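Local atomic coordinates of FKBO (Streptomyces hygroscopicus, PDB entry 4BPS), a protein that catalyses the hydrolysis of chorismate to pyruvate and a dihydroxycyclohexadiene carboxylic acid, a step in making the immunosuppressant polyketides FK506 and FK520. Residues N139-I144 with R156-G161; T230-P235 with R239-A244; E277-H282 with R286-A291. All coordinates share one frame; numbering follows the deposited sequence.

Interaction 1: residues N139-I144 with R156-G161; sequences NYVSGI and RDFCVG
A buried side-chain packing contact, with no hydrogen bond across it, sets Phe158 of helix 154-169 against Asn139 and Val141 on strand 133-142. The backbones stand well apart, Val141 CA lying 8.1 Å from Phe158 CA, and the phenyl ring spans much of that gap. It is carried toward the strand because CG is anti to the backbone N (chi1 159°). Its far corner presses on the Asn139 amide, Phe158 CZ coming to 3.3 Å from Asn139 CG, while Asn139 OD1 sits 3.5 Å from Phe158 CE1. The two side chains cross at about a right angle, and the amide and ring planes are 56° apart. Val141 sends CG2 over one face of the ring, 4.4 Å from Phe158 CG. Here the helix packs on the sheet within the beta-alpha-beta unit of strand 133-142, helix 154-169 and strand 178-184, in the YjgF-like fold. The polar atoms of Asn139 are satisfied elsewhere: OD1 is hydrogen-bonded to Tyr119 OH and ND2 to Thr180 O, which together should fix the rotation of the amide. Asn139 also touches the bound 3-(2-carboxyethyl)benzoic acid, and Arg162, which binds substrate, packs against the Asn139 side chain from the same helix as Phe158.

Interaction 2: residues T230-P235 with R239-A244; sequences TWLGPP and RLFISA
Trp231 lays one face of its indole over the backbone of Arg239, whose carbonyl O stands 3.4 Å above the ring plane, offset toward the rim. With CG anti to the backbone N (chi1 175°), the six-membered ring also reaches Leu240, Trp231 CE3 lying 4.0 Å from Leu240 CB. The indole is tethered at its other end, since NE1 donates to Gly233 O at 2.9 Å; the donor sits 44° out of that carbonyl plane. On the face carrying Thr230, Leu232, Arg239 and Phe241, Leu232 meets the phenyl ring of Phe241: CD2 lies in plane at the ring edge and Leu232 CB is 3.9 Å from Phe241 CE2. From the ring's own strand, Arg239 CB lies over one face, offset toward the rim. Strands 229-232 and 239-249 form a beta hairpin, in which Thr230 with Phe241 and Leu232 with Arg239 are hydrogen-bonded pairs, each closed by two backbone bonds. Beyond the hairpin, the Arg239 guanidinium donates to the backbone carbonyls of Ala19 and Pro20 and to O of the C-terminal residue, Ala344. Four backbone bonds thus set the register, while the indole is held by packing over a peptide and by its own N-H, so its rotation is probably well fixed.

Interaction 3: residues E277-H282 with R286-A291; sequences ENLRRH and RGHVLA
The short helix 276-281 runs past the extended chain that follows it, with Leu279 CA 6.2 Å from Gly287 CA and no hydrogen bond between segments 277-282 and 286-291. Leu279 carries the contact almost alone. With CG anti to the carbonyl carbon (chi1 -69°), the side chain leads its CD1 methyl onto the passing backbone, 3.2 Å from Arg286 O, a close approach for a methyl and a carbonyl oxygen. The same methyl lies 4.1 Å from Gly287 CA and touches the imidazole of His288 obliquely at CD2. That ring is oriented by a hydrogen bond from ND1 to Asp292 OD2, while Arg286 NH1 lies in plane at its edge. On the exposed part of the helix, Glu277 draws in two arginines. Arg280 grips its carboxylate side-on, NE donating almost straight to OE1 and NH2 reaching OE2 at 2.7 Å on the syn lone pair. Arg281 NE comes to OE2 from the anti side, 3.0 Å away, and less directly, with an angle of 131° at the hydrogen. OE2 therefore takes two donors, which would be expected to favour the ionised carboxylate. At the end of the segment the His282 ring turns back, ND1 donating to Asn278 O at 2.8 Å with the oxygen in the ring plane. Leu279 also packs on Val284 and on Ile204 of strand 201-204, and His288 on Ile274 of helix 259-274. The arrangement is that of a short helix followed by a three-residue connection, after which the chain comes back past it, with one leucine packed inward on the returning chain and a Glu-Arg-Arg salt-bridge network on its outer side, in the link between helix 259-274 and strand 296-300.

In the fold
From the N terminus the three contacts follow in series, each closing before the next opens. Interaction 1 closes first, spanning the 11 residues between strand 133-142 and helix 154-169. Interaction 2 then closes a hairpin whose strands are joined by residues 233-238, and interaction 3 brings the chain back after only three residues between its segments. None nests or crosses. Interaction 1 lies on the opposite side of the chain's centre from the others, its centre 24 Å from that of interaction 2 and 31 Å from that of interaction 3. The latter two touch: Leu240 CD2 of the hairpin packs 4.0 Å from Leu279 CD1, joining the C-terminal sheet to the short helix. Asn139 of interaction 1 lines the ligand pocket, and segment 239-244 also reaches it through Ala244.

Interaction 1: residues N139-I144 with R156-G161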
loop_
_atom_site.group_PDB
_atom_site.type_symbol
_atom_site.label_atom_id
_atom_site.label_comp_id
_atom_site.label_asym_id
_atom_site.label_seq_id
_atom_site.Cartn_x
_atom_site.Cartn_y
_atom_site.Cartn_z
ATOM N N ASN A 139 2.809 3.733 -1.898
ATOM C CA ASN A 139 3.807 4.604 -2.518
ATOM C C ASN A 139 4.667 3.749 -3.435
ATOM O O ASN A 139 5.382 2.855 -2.973
ATOM C CB ASN A 139 4.700 5.267 -1.456
ATOM C CG ASN A 139 3.896 5.929 -0.358
ATOM O OD1 ASN A 139 3.427 7.046 -0.526
ATOM N ND2 ASN A 139 3.711 5.224 0.772
ATOM N N TYR A 140 4.567 4.038 -4.733
ATOM C CA TYR A 140 5.345 3.335 -5.770
ATOM C C TYR A 140 6.435 4.317 -6.189
ATOM O O TYR A 140 6.142 5.331 -6.831
ATOM C CB TYR A 140 4.449 2.930 -6.931
ATOM C CG TYR A 140 3.310 2.011 -6.492
ATOM C CD1 TYR A 140 3.563 0.673 -6.200
ATOM C CD2 TYR A 140 2.007 2.470 -6.347
ATOM C CE1 TYR A 140 2.564 -0.181 -5.803
ATOM C CE2 TYR A 140 0.983 1.624 -5.948
ATOM C CZ TYR A 140 1.263 0.293 -5.679
ATOM O OH TYR A 140 0.307 -0.597 -5.286
ATOM N N VAL A 141 7.674 4.030 -5.773
ATOM C CA VAL A 141 8.769 5.003 -5.766
ATOM C C VAL A 141 9.803 4.590 -6.800
ATOM O O VAL A 141 10.559 3.647 -6.575
ATOM C CB VAL A 141 9.392 5.086 -4.348
ATOM C CG1 VAL A 141 10.556 6.097 -4.318
ATOM C CG2 VAL A 141 8.339 5.457 -3.290
ATOM N N SER A 142 9.855 5.300 -7.926
ATOM C CA SER A 142 10.824 5.005 -8.957
ATOM C C SER A 142 12.267 5.126 -8.440
ATOM O O SER A 142 12.667 6.152 -7.895
ATOM C CB SER A 142 10.649 5.968 -10.096
ATOM O OG SER A 142 11.616 5.733 -11.096
ATOM N N GLY A 143 13.050 4.072 -8.608
ATOM C CA GLY A 143 14.449 4.122 -8.204
ATOM C C GLY A 143 14.607 4.238 -6.699
ATOM O O GLY A 143 15.462 4.998 -6.223
ATOM N N ILE A 144 13.826 3.470 -5.945
ATOM C CA ILE A 144 13.776 3.621 -4.499
ATOM C C ILE A 144 15.146 3.485 -3.815
ATOM O O ILE A 144 15.369 4.121 -2.779
ATOM C CB ILE A 144 12.735 2.607 -3.928
ATOM C CG1 ILE A 144 12.348 2.918 -2.478
ATOM C CG2 ILE A 144 13.203 1.150 -4.091
ATOM C CD1 ILE A 144 11.085 2.156 -2.043
ATOM N N ARG A 156 14.956 7.563 1.305
ATOM C CA ARG A 156 15.159 8.473 2.427
ATOM C C ARG A 156 14.629 9.871 2.089
ATOM O O ARG A 156 14.014 10.533 2.936
ATOM C CB ARG A 156 16.622 8.515 2.827
ATOM C CG ARG A 156 17.114 7.173 3.323
ATOM C CD ARG A 156 18.637 7.131 3.433
ATOM N NE ARG A 156 19.090 5.765 3.712
ATOM C CZ ARG A 156 19.396 5.305 4.919
ATOM N NH1 ARG A 156 19.361 6.106 5.985
ATOM N NH2 ARG A 156 19.774 4.042 5.072
ATOM N N ASP A 157 14.847 10.310 0.855
ATOM C CA ASP A 157 14.341 11.592 0.349
ATOM C C ASP A 157 12.804 11.598 0.395
ATOM O O ASP A 157 12.168 12.543 0.888
ATOM C CB ASP A 157 14.883 11.696 -1.082
ATOM C CG ASP A 157 14.639 13.029 -1.779
ATOM O OD1 ASP A 157 14.499 14.090 -1.129
ATOM O OD2 ASP A 157 14.660 12.972 -3.025
ATOM N N PHE A 158 12.197 10.505 -0.078
ATOM C CA PHE A 158 10.752 10.313 0.026
ATOM C C PHE A 158 10.287 10.378 1.493
ATOM O O PHE A 158 9.291 11.034 1.801
ATOM C CB PHE A 158 10.390 8.962 -0.623
ATOM C CG PHE A 158 9.066 8.415 -0.168
ATOM C CD1 PHE A 158 7.866 8.957 -0.634
ATOM C CD2 PHE A 158 9.006 7.383 0.753
ATOM C CE1 PHE A 158 6.643 8.491 -0.177
ATOM C CE2 PHE A 158 7.778 6.903 1.197
ATOM C CZ PHE A 158 6.604 7.468 0.740
ATOM N N CYS A 159 10.993 9.688 2.395
ATOM C CA CYS A 159 10.591 9.712 3.796
ATOM C C CYS A 159 10.652 11.118 4.381
ATOM O O CYS A 159 9.809 11.468 5.215
ATOM C CB CYS A 159 11.459 8.765 4.638
ATOM S SG CYS A 159 11.015 6.998 4.481
ATOM N N VAL A 160 11.675 11.908 4.014
ATOM C CA VAL A 160 11.751 13.295 4.469
ATOM C C VAL A 160 10.476 14.040 4.043
ATOM O O VAL A 160 9.851 14.745 4.849
ATOM C CB VAL A 160 13.006 14.003 3.906
ATOM C CG1 VAL A 160 12.938 15.510 4.137
ATOM C CG2 VAL A 160 14.276 13.421 4.536
ATOM N N GLY A 161 10.102 13.920 2.773
ATOM C CA GLY A 161 8.928 14.621 2.291
ATOM C C GLY A 161 7.625 14.206 2.958
ATOM O O GLY A 161 6.792 15.042 3.317
#

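Interaction 2: residues T230-P235 with R239-A244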
loop_
_atom_site.group_PDB
_atom_site.type_symbol
_atom_site.label_atom_id
_atom_site.label_comp_id
_atom_site.label_asym_id
_atom_site.label_seq_id
_atom_site.Cartn_x
_atom_site.Cartn_y
_atom_site.Cartn_z
ATOM N N THR A 230 -4.412 -2.116 9.266
ATOM C CA THR A 230 -5.501 -1.255 9.673
ATOM C C THR A 230 -6.800 -2.029 9.551
ATOM O O THR A 230 -7.061 -2.646 8.508
ATOM C CB THR A 230 -5.586 0.002 8.770
ATOM O OG1 THR A 230 -4.371 0.758 8.937
ATOM C CG2 THR A 230 -6.789 0.878 9.106
ATOM N N TRP A 231 -7.604 -2.001 10.614
ATOM C CA TRP A 231 -8.978 -2.497 10.571
ATOM C C TRP A 231 -9.888 -1.325 10.215
ATOM O O TRP A 231 -9.851 -0.288 10.888
ATOM C CB TRP A 231 -9.406 -3.089 11.930
ATOM C CG TRP A 231 -10.859 -3.461 11.870
ATOM C CD1 TRP A 231 -11.940 -2.649 12.135
ATOM C CD2 TRP A 231 -11.407 -4.692 11.390
ATOM N NE1 TRP A 231 -13.126 -3.327 11.876
ATOM C CE2 TRP A 231 -12.822 -4.580 11.415
ATOM C CE3 TRP A 231 -10.837 -5.887 10.951
ATOM C CZ2 TRP A 231 -13.654 -5.624 11.021
ATOM C CZ3 TRP A 231 -11.670 -6.911 10.548
ATOM C CH2 TRP A 231 -13.053 -6.777 10.599
ATOM N N LEU A 232 -10.723 -1.509 9.198
ATOM C CA LEU A 232 -11.612 -0.441 8.734
ATOM C C LEU A 232 -13.041 -0.935 8.704
ATOM O O LEU A 232 -13.343 -1.922 8.022
ATOM C CB LEU A 232 -11.241 0.038 7.324
ATOM C CG LEU A 232 -11.913 1.344 6.872
ATOM C CD1 LEU A 232 -11.308 2.525 7.595
ATOM C CD2 LEU A 232 -11.831 1.503 5.352
ATOM N N GLY A 233 -13.954 -0.218 9.369
ATOM C CA GLY A 233 -15.374 -0.496 9.210
ATOM C C GLY A 233 -15.979 -1.241 10.375
ATOM O O GLY A 233 -15.342 -1.507 11.387
ATOM N N PRO A 234 -17.267 -1.571 10.246
ATOM C CA PRO A 234 -17.993 -2.217 11.333
ATOM C C PRO A 234 -17.489 -3.638 11.564
ATOM O O PRO A 234 -16.847 -4.244 10.694
ATOM C CB PRO A 234 -19.451 -2.226 10.831
ATOM C CG PRO A 234 -19.378 -2.046 9.379
ATOM C CD PRO A 234 -18.111 -1.303 9.072
ATOM N N PRO A 235 -17.746 -4.191 12.754
ATOM C CA PRO A 235 -17.264 -5.545 13.047
ATOM C C PRO A 235 -17.691 -6.568 11.983
ATOM O O PRO A 235 -16.892 -7.431 11.592
ATOM C CB PRO A 235 -17.882 -5.843 14.419
ATOM C CG PRO A 235 -18.008 -4.494 15.059
ATOM C CD PRO A 235 -18.379 -3.567 13.930
ATOM N N ARG A 239 -12.888 -4.562 7.157
ATOM C CA ARG A 239 -11.774 -5.132 6.410
ATOM C C ARG A 239 -10.502 -4.994 7.213
ATOM O O ARG A 239 -10.330 -4.034 7.978
ATOM C CB ARG A 239 -11.533 -4.342 5.112
ATOM C CG ARG A 239 -12.782 -4.043 4.306
ATOM C CD ARG A 239 -13.428 -5.295 3.740
ATOM N NE ARG A 239 -14.455 -4.898 2.773
ATOM C CZ ARG A 239 -15.507 -5.630 2.440
ATOM N NH1 ARG A 239 -15.714 -6.835 2.942
ATOM N NH2 ARG A 239 -16.368 -5.142 1.563
ATOM N N LEU A 240 -9.584 -5.926 7.011
ATOM C CA LEU A 240 -8.254 -5.826 7.603
ATOM C C LEU A 240 -7.227 -5.664 6.486
ATOM O O LEU A 240 -6.980 -6.590 5.729
ATOM C CB LEU A 240 -7.977 -7.078 8.424
ATOM C CG LEU A 240 -6.665 -7.106 9.212
ATOM C CD1 LEU A 240 -6.555 -5.940 10.183
ATOM C CD2 LEU A 240 -6.619 -8.442 9.969
ATOM N N PHE A 241 -6.658 -4.467 6.364
ATOM C CA PHE A 241 -5.637 -4.192 5.356
ATOM C C PHE A 241 -4.259 -4.387 5.980
ATOM O O PHE A 241 -3.960 -3.769 7.013
ATOM C CB PHE A 241 -5.754 -2.745 4.876
ATOM C CG PHE A 241 -7.091 -2.421 4.258
ATOM C CD1 PHE A 241 -7.544 -3.110 3.147
ATOM C CD2 PHE A 241 -7.909 -1.442 4.793
ATOM C CE1 PHE A 241 -8.787 -2.816 2.571
ATOM C CE2 PHE A 241 -9.153 -1.135 4.225
ATOM C CZ PHE A 241 -9.576 -1.805 3.102
ATOM N N ILE A 242 -3.427 -5.244 5.379
ATOM C CA ILE A 242 -2.109 -5.535 5.922
ATOM C C ILE A 242 -1.076 -4.777 5.086
ATOM O O ILE A 242 -1.101 -4.837 3.852
ATOM C CB ILE A 242 -1.821 -7.038 5.910
ATOM C CG1 ILE A 242 -2.959 -7.836 6.575
ATOM C CG2 ILE A 242 -0.481 -7.305 6.609
ATOM C CD1 ILE A 242 -3.035 -9.262 6.109
ATOM N N SER A 243 -0.177 -4.072 5.757
ATOM C CA SER A 243 0.907 -3.354 5.076
ATOM C C SER A 243 1.786 -4.301 4.287
ATOM O O SER A 243 1.815 -5.509 4.555
ATOM C CB SER A 243 1.765 -2.648 6.112
ATOM O OG SER A 243 1.003 -1.612 6.690
ATOM N N ALA A 244 2.554 -3.741 3.347
ATOM C CA ALA A 244 3.694 -4.486 2.822
ATOM C C ALA A 244 4.554 -4.887 4.017
ATOM O O ALA A 244 4.890 -4.044 4.861
ATOM C CB ALA A 244 4.473 -3.630 1.862
#

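Interaction 3: residues E277-H282 with R286-A291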
loop_
_atom_site.group_PDB
_atom_site.type_symbol
_atom_site.label_atom_id
_atom_site.label_comp_id
_atom_site.label_asym_id
_atom_site.label_seq_id
_atom_site.Cartn_x
_atom_site.Cartn_y
_atom_site.Cartn_z
ATOM N N GLU A 277 -4.716 -12.901 19.242
ATOM C CA GLU A 277 -4.363 -12.166 20.432
ATOM C C GLU A 277 -3.878 -10.764 20.091
ATOM O O GLU A 277 -4.160 -9.834 20.843
ATOM C CB GLU A 277 -3.336 -12.944 21.271
ATOM C CG GLU A 277 -2.885 -12.266 22.550
ATOM C CD GLU A 277 -3.968 -12.008 23.558
ATOM O OE1 GLU A 277 -5.072 -12.572 23.458
ATOM O OE2 GLU A 277 -3.694 -11.225 24.502
ATOM N N ASN A 278 -3.180 -10.585 18.969
ATOM C CA ASN A 278 -2.770 -9.237 18.604
ATOM C C ASN A 278 -3.994 -8.390 18.279
ATOM O O ASN A 278 -4.083 -7.223 18.678
ATOM C CB ASN A 278 -1.800 -9.231 17.407
ATOM C CG ASN A 278 -1.150 -7.882 17.218
ATOM O OD1 ASN A 278 -0.593 -7.332 18.158
ATOM N ND2 ASN A 278 -1.263 -7.317 16.020
ATOM N N LEU A 279 -4.940 -8.967 17.546
ATOM C CA LEU A 279 -6.135 -8.212 17.195
ATOM C C LEU A 279 -6.938 -7.868 18.457
ATOM O O LEU A 279 -7.370 -6.724 18.621
ATOM C CB LEU A 279 -6.952 -8.958 16.137
ATOM C CG LEU A 279 -6.271 -9.011 14.755
ATOM C CD1 LEU A 279 -7.211 -9.631 13.752
ATOM C CD2 LEU A 279 -5.783 -7.664 14.242
ATOM N N ARG A 280 -7.064 -8.827 19.382
ATOM C CA ARG A 280 -7.760 -8.564 20.637
ATOM C C ARG A 280 -7.133 -7.403 21.380
ATOM O O ARG A 280 -7.839 -6.563 21.919
ATOM C CB ARG A 280 -7.758 -9.819 21.538
ATOM C CG ARG A 280 -8.610 -9.665 22.827
ATOM C CD ARG A 280 -8.420 -10.830 23.851
ATOM N NE ARG A 280 -7.105 -10.801 24.504
ATOM C CZ ARG A 280 -6.808 -10.052 25.566
ATOM N NH1 ARG A 280 -7.739 -9.271 26.121
ATOM N NH2 ARG A 280 -5.581 -10.068 26.074
ATOM N N ARG A 281 -5.801 -7.377 21.422
ATOM C CA ARG A 281 -5.076 -6.334 22.137
ATOM C C ARG A 281 -5.292 -4.963 21.488
ATOM O O ARG A 281 -5.074 -3.941 22.136
ATOM C CB ARG A 281 -3.583 -6.705 22.268
ATOM C CG ARG A 281 -3.275 -7.749 23.404
ATOM C CD ARG A 281 -1.840 -8.345 23.373
ATOM N NE ARG A 281 -1.532 -9.193 24.545
ATOM C CZ ARG A 281 -0.973 -8.758 25.689
ATOM N NH1 ARG A 281 -0.669 -7.460 25.816
ATOM N NH2 ARG A 281 -0.730 -9.607 26.735
ATOM N N HIS A 282 -5.715 -4.938 20.222
ATOM C CA HIS A 282 -6.039 -3.678 19.527
ATOM C C HIS A 282 -7.549 -3.413 19.462
ATOM O O HIS A 282 -7.983 -2.478 18.784
ATOM C CB HIS A 282 -5.460 -3.693 18.106
ATOM C CG HIS A 282 -3.974 -3.545 18.076
ATOM N ND1 HIS A 282 -3.117 -4.604 18.294
ATOM C CD2 HIS A 282 -3.185 -2.458 17.875
ATOM C CE1 HIS A 282 -1.865 -4.180 18.208
ATOM N NE2 HIS A 282 -1.878 -2.883 17.954
ATOM N N ARG A 286 -12.022 -10.640 16.308
ATOM C CA ARG A 286 -11.828 -11.956 15.718
ATOM C C ARG A 286 -10.457 -12.004 15.068
ATOM O O ARG A 286 -10.012 -11.027 14.481
ATOM C CB ARG A 286 -12.937 -12.248 14.718
ATOM C CG ARG A 286 -12.710 -13.440 13.818
ATOM C CD ARG A 286 -12.926 -13.051 12.367
ATOM N NE ARG A 286 -13.894 -13.909 11.691
ATOM C CZ ARG A 286 -14.388 -13.665 10.481
ATOM N NH1 ARG A 286 -14.011 -12.581 9.814
ATOM N NH2 ARG A 286 -15.265 -14.500 9.938
ATOM N N GLY A 287 -9.821 -13.167 15.171
ATOM C CA GLY A 287 -8.481 -13.385 14.672
ATOM C C GLY A 287 -8.489 -14.079 13.327
ATOM O O GLY A 287 -9.522 -14.587 12.876
ATOM N N HIS A 288 -7.317 -14.092 12.692
ATOM C CA HIS A 288 -7.162 -14.678 11.366
ATOM C C HIS A 288 -5.868 -15.476 11.292
ATOM O O HIS A 288 -5.004 -15.369 12.167
ATOM C CB HIS A 288 -7.192 -13.563 10.303
ATOM C CG HIS A 288 -8.560 -12.983 10.161
ATOM N ND1 HIS A 288 -9.597 -13.716 9.627
ATOM C CD2 HIS A 288 -9.108 -11.813 10.574
ATOM C CE1 HIS A 288 -10.711 -13.011 9.672
ATOM N NE2 HIS A 288 -10.445 -11.852 10.244
ATOM N N VAL A 289 -5.777 -16.268 10.230
ATOM C CA VAL A 289 -4.594 -17.033 9.875
ATOM C C VAL A 289 -4.216 -16.701 8.435
ATOM O O VAL A 289 -5.003 -16.077 7.696
ATOM C CB VAL A 289 -4.835 -18.554 10.048
ATOM C CG1 VAL A 289 -5.058 -18.887 11.530
ATOM C CG2 VAL A 289 -6.003 -19.021 9.172
ATOM N N LEU A 290 -3.019 -17.108 8.014
ATOM C CA LEU A 290 -2.576 -16.749 6.671
ATOM C C LEU A 290 -3.517 -17.214 5.575
ATOM O O LEU A 290 -3.664 -16.520 4.552
ATOM C CB LEU A 290 -1.185 -17.289 6.379
ATOM C CG LEU A 290 -0.050 -16.575 7.095
ATOM C CD1 LEU A 290 1.268 -17.268 6.707
ATOM C CD2 LEU A 290 0.004 -15.110 6.720
ATOM N N ALA A 291 -4.164 -18.369 5.767
ATOM C CA ALA A 291 -5.083 -18.883 4.757
ATOM C C ALA A 291 -6.292 -17.970 4.519
ATOM O O ALA A 291 -7.004 -18.154 3.524
ATOM C CB ALA A 291 -5.573 -20.284 5.132
#